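Side-chain contact in uncharacterized HTH-type transcriptional regulator ygaV (Escherichia coli K12, PDB 3CUO), which regulates large-scale gene expression in response to sulfide, acting as both a DNA-binding repressor and an activator: residues A[19-22]-A[26-29]. Sequence-based numbering, arbitrary orientation.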
ATOM      1  N   LYS A  19      -4.334  -1.461   2.235  1.00 42.21           N
ATOM      2  CA  LYS A  19      -4.535  -1.959   3.595  1.00 42.71           C
ATOM      3  C   LYS A  19      -4.453  -3.475   3.677  1.00 43.69           C
ATOM      4  O   LYS A  19      -3.843  -4.006   4.621  1.00 43.74           O
ATOM      5  CB  LYS A  19      -5.852  -1.446   4.129  1.00 44.02           C
ATOM      6  CG  LYS A  19      -6.186  -1.954   5.533  1.00 47.21           C
ATOM      7  CD  LYS A  19      -7.099  -0.952   6.246  1.00 48.27           C
ATOM      8  CE  LYS A  19      -8.080  -1.649   7.224  1.00 53.58           C
ATOM      9  NZ  LYS A  19      -8.176  -0.912   8.573  1.00 56.50           N
ATOM     10  N   ALA A  20      -5.022  -4.184   2.673  1.00 42.67           N
ATOM     11  CA  ALA A  20      -4.920  -5.626   2.643  1.00 42.32           C
ATOM     12  C   ALA A  20      -3.500  -6.176   2.468  1.00 42.14           C
ATOM     13  O   ALA A  20      -3.221  -7.324   2.814  1.00 42.60           O
ATOM     14  CB  ALA A  20      -5.881  -6.225   1.506  1.00 41.43           C
ATOM     15  N   MET A  21      -2.636  -5.408   1.822  1.00 42.12           N
ATOM     16  CA  MET A  21      -1.285  -5.817   1.593  1.00 40.94           C
ATOM     17  C   MET A  21      -0.372  -5.335   2.739  1.00 43.04           C
ATOM     18  O   MET A  21       0.774  -5.710   2.767  1.00 44.38           O
ATOM     19  CB  MET A  21      -0.776  -5.146   0.277  1.00 41.68           C
ATOM     20  CG  MET A  21      -1.573  -5.525  -1.018  1.00 42.34           C
ATOM     21  SD  MET A  21      -0.862  -4.907  -2.619  1.00 34.91           S
ATOM     22  CE  MET A  21       0.745  -5.596  -2.670  1.00 36.97           C
ATOM     23  N   SER A  22      -0.862  -4.523   3.676  1.00 42.31           N
ATOM     24  CA  SER A  22       0.021  -3.816   4.643  1.00 41.85           C
ATOM     25  C   SER A  22       0.469  -4.590   5.869  1.00 43.12           C
ATOM     26  O   SER A  22       0.551  -4.039   6.947  1.00 42.23           O
ATOM     27  CB  SER A  22      -0.622  -2.503   5.112  1.00 41.73           C
ATOM     28  OG  SER A  22      -1.900  -2.696   5.687  1.00 43.51           O
ATOM     29  N   ARG A  26       2.056 -10.989   4.889  1.00 40.61           N
ATOM     30  CA  ARG A  26       1.236 -10.941   3.685  1.00 40.05           C
ATOM     31  C   ARG A  26       2.064 -10.533   2.460  1.00 37.99           C
ATOM     32  O   ARG A  26       1.895 -11.079   1.422  1.00 36.39           O
ATOM     33  CB  ARG A  26       0.065 -10.016   3.869  1.00 41.12           C
ATOM     34  CG  ARG A  26      -0.904 -10.445   4.886  1.00 40.99           C
ATOM     35  CD  ARG A  26      -2.178  -9.666   4.723  1.00 42.10           C
ATOM     36  NE  ARG A  26      -3.140 -10.137   5.693  1.00 42.10           N
ATOM     37  CZ  ARG A  26      -4.381  -9.688   5.808  1.00 43.54           C
ATOM     38  NH1 ARG A  26      -4.854  -8.795   5.003  1.00 43.98           N
ATOM     39  NH2 ARG A  26      -5.171 -10.174   6.738  1.00 44.46           N
ATOM     40  N   LEU A  27       3.025  -9.633   2.598  1.00 38.06           N
ATOM     41  CA  LEU A  27       3.896  -9.318   1.474  1.00 38.65           C
ATOM     42  C   LEU A  27       4.764 -10.471   1.078  1.00 39.30           C
ATOM     43  O   LEU A  27       4.959 -10.695  -0.108  1.00 42.80           O
ATOM     44  CB  LEU A  27       4.828  -8.089   1.737  1.00 37.73           C
ATOM     45  CG  LEU A  27       4.141  -6.743   1.759  1.00 39.37           C
ATOM     46  CD1 LEU A  27       5.218  -5.689   2.070  1.00 38.21           C
ATOM     47  CD2 LEU A  27       3.330  -6.369   0.450  1.00 37.72           C
ATOM     48  N   LEU A  28       5.324 -11.180   2.038  1.00 39.50           N
ATOM     49  CA  LEU A  28       6.137 -12.391   1.710  1.00 39.65           C
ATOM     50  C   LEU A  28       5.306 -13.417   1.003  1.00 38.89           C
ATOM     51  O   LEU A  28       5.724 -14.023   0.011  1.00 41.63           O
ATOM     52  CB  LEU A  28       6.710 -13.003   2.996  1.00 41.23           C
ATOM     53  CG  LEU A  28       7.573 -12.126   3.875  1.00 43.34           C
ATOM     54  CD1 LEU A  28       8.175 -12.882   5.042  1.00 45.98           C
ATOM     55  CD2 LEU A  28       8.662 -11.534   2.973  1.00 45.40           C
ATOM     56  N   ILE A  29       4.078 -13.579   1.462  1.00 38.94           N
ATOM     57  CA  ILE A  29       3.105 -14.524   0.810  1.00 38.71           C
ATOM     58  C   ILE A  29       2.894 -14.165  -0.644  1.00 39.18           C
ATOM     59  O   ILE A  29       2.992 -15.042  -1.568  1.00 41.07           O
ATOM     60  CB  ILE A  29       1.765 -14.553   1.540  1.00 38.36           C
ATOM     61  CG1 ILE A  29       1.821 -15.346   2.832  1.00 38.19           C
ATOM     62  CG2 ILE A  29       0.574 -15.161   0.654  1.00 35.61           C
ATOM     63  CD1 ILE A  29       0.526 -15.108   3.727  1.00 39.99           C
TER
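Arg-26 reaches back across the turn between helices 11-21 and 24-33 and binds the carbonyl oxygen of Ala-20, joining the first two long helices of this ArsR-type winged helix-turn-helix fold. Its CB points toward segment 19-22. From CB the chain runs on, extended from CG to NE, which carries CD past Ala-20 O at 3.2 Å. NE turns to another partner, hydrogen bonding to ND1 of His-58 in helix 52-64. Beyond CZ, NH1 donates to Ala-20 O over 3.1 Å, nearly straight at 170°. The oxygen lies at the guanidinium edge, in its plane, while NH1 is tilted 21° from the carbonyl plane. Arginine suits the place because one long chain serves both a carbonyl in the last turns of helix 11-21 and a histidine of the predicted DNA-binding motif; an alanine here would probably leave Ala-20 O without this donor and His-58 without its link to helix 24-33. The small methyl of Ala-20 fits a buried spot against Glu-65 and Leu-67.

On the apolar side, the side chains of Met-21 and Leu-27 meet roughly perpendicular to each other, and both also pack on helix 84-97, through Ile-89 and Leu-93 respectively. A flexible thioether and a branched leucine suit this buried junction, where Leu-27 also meets Ala-14 of the second subunit. The bend of Met-21 at chi3 (59°) sets its terminal methyl, CE, 4.1 Å from Leu-27 CD2, which also lies 3.5 Å from Met-21 O.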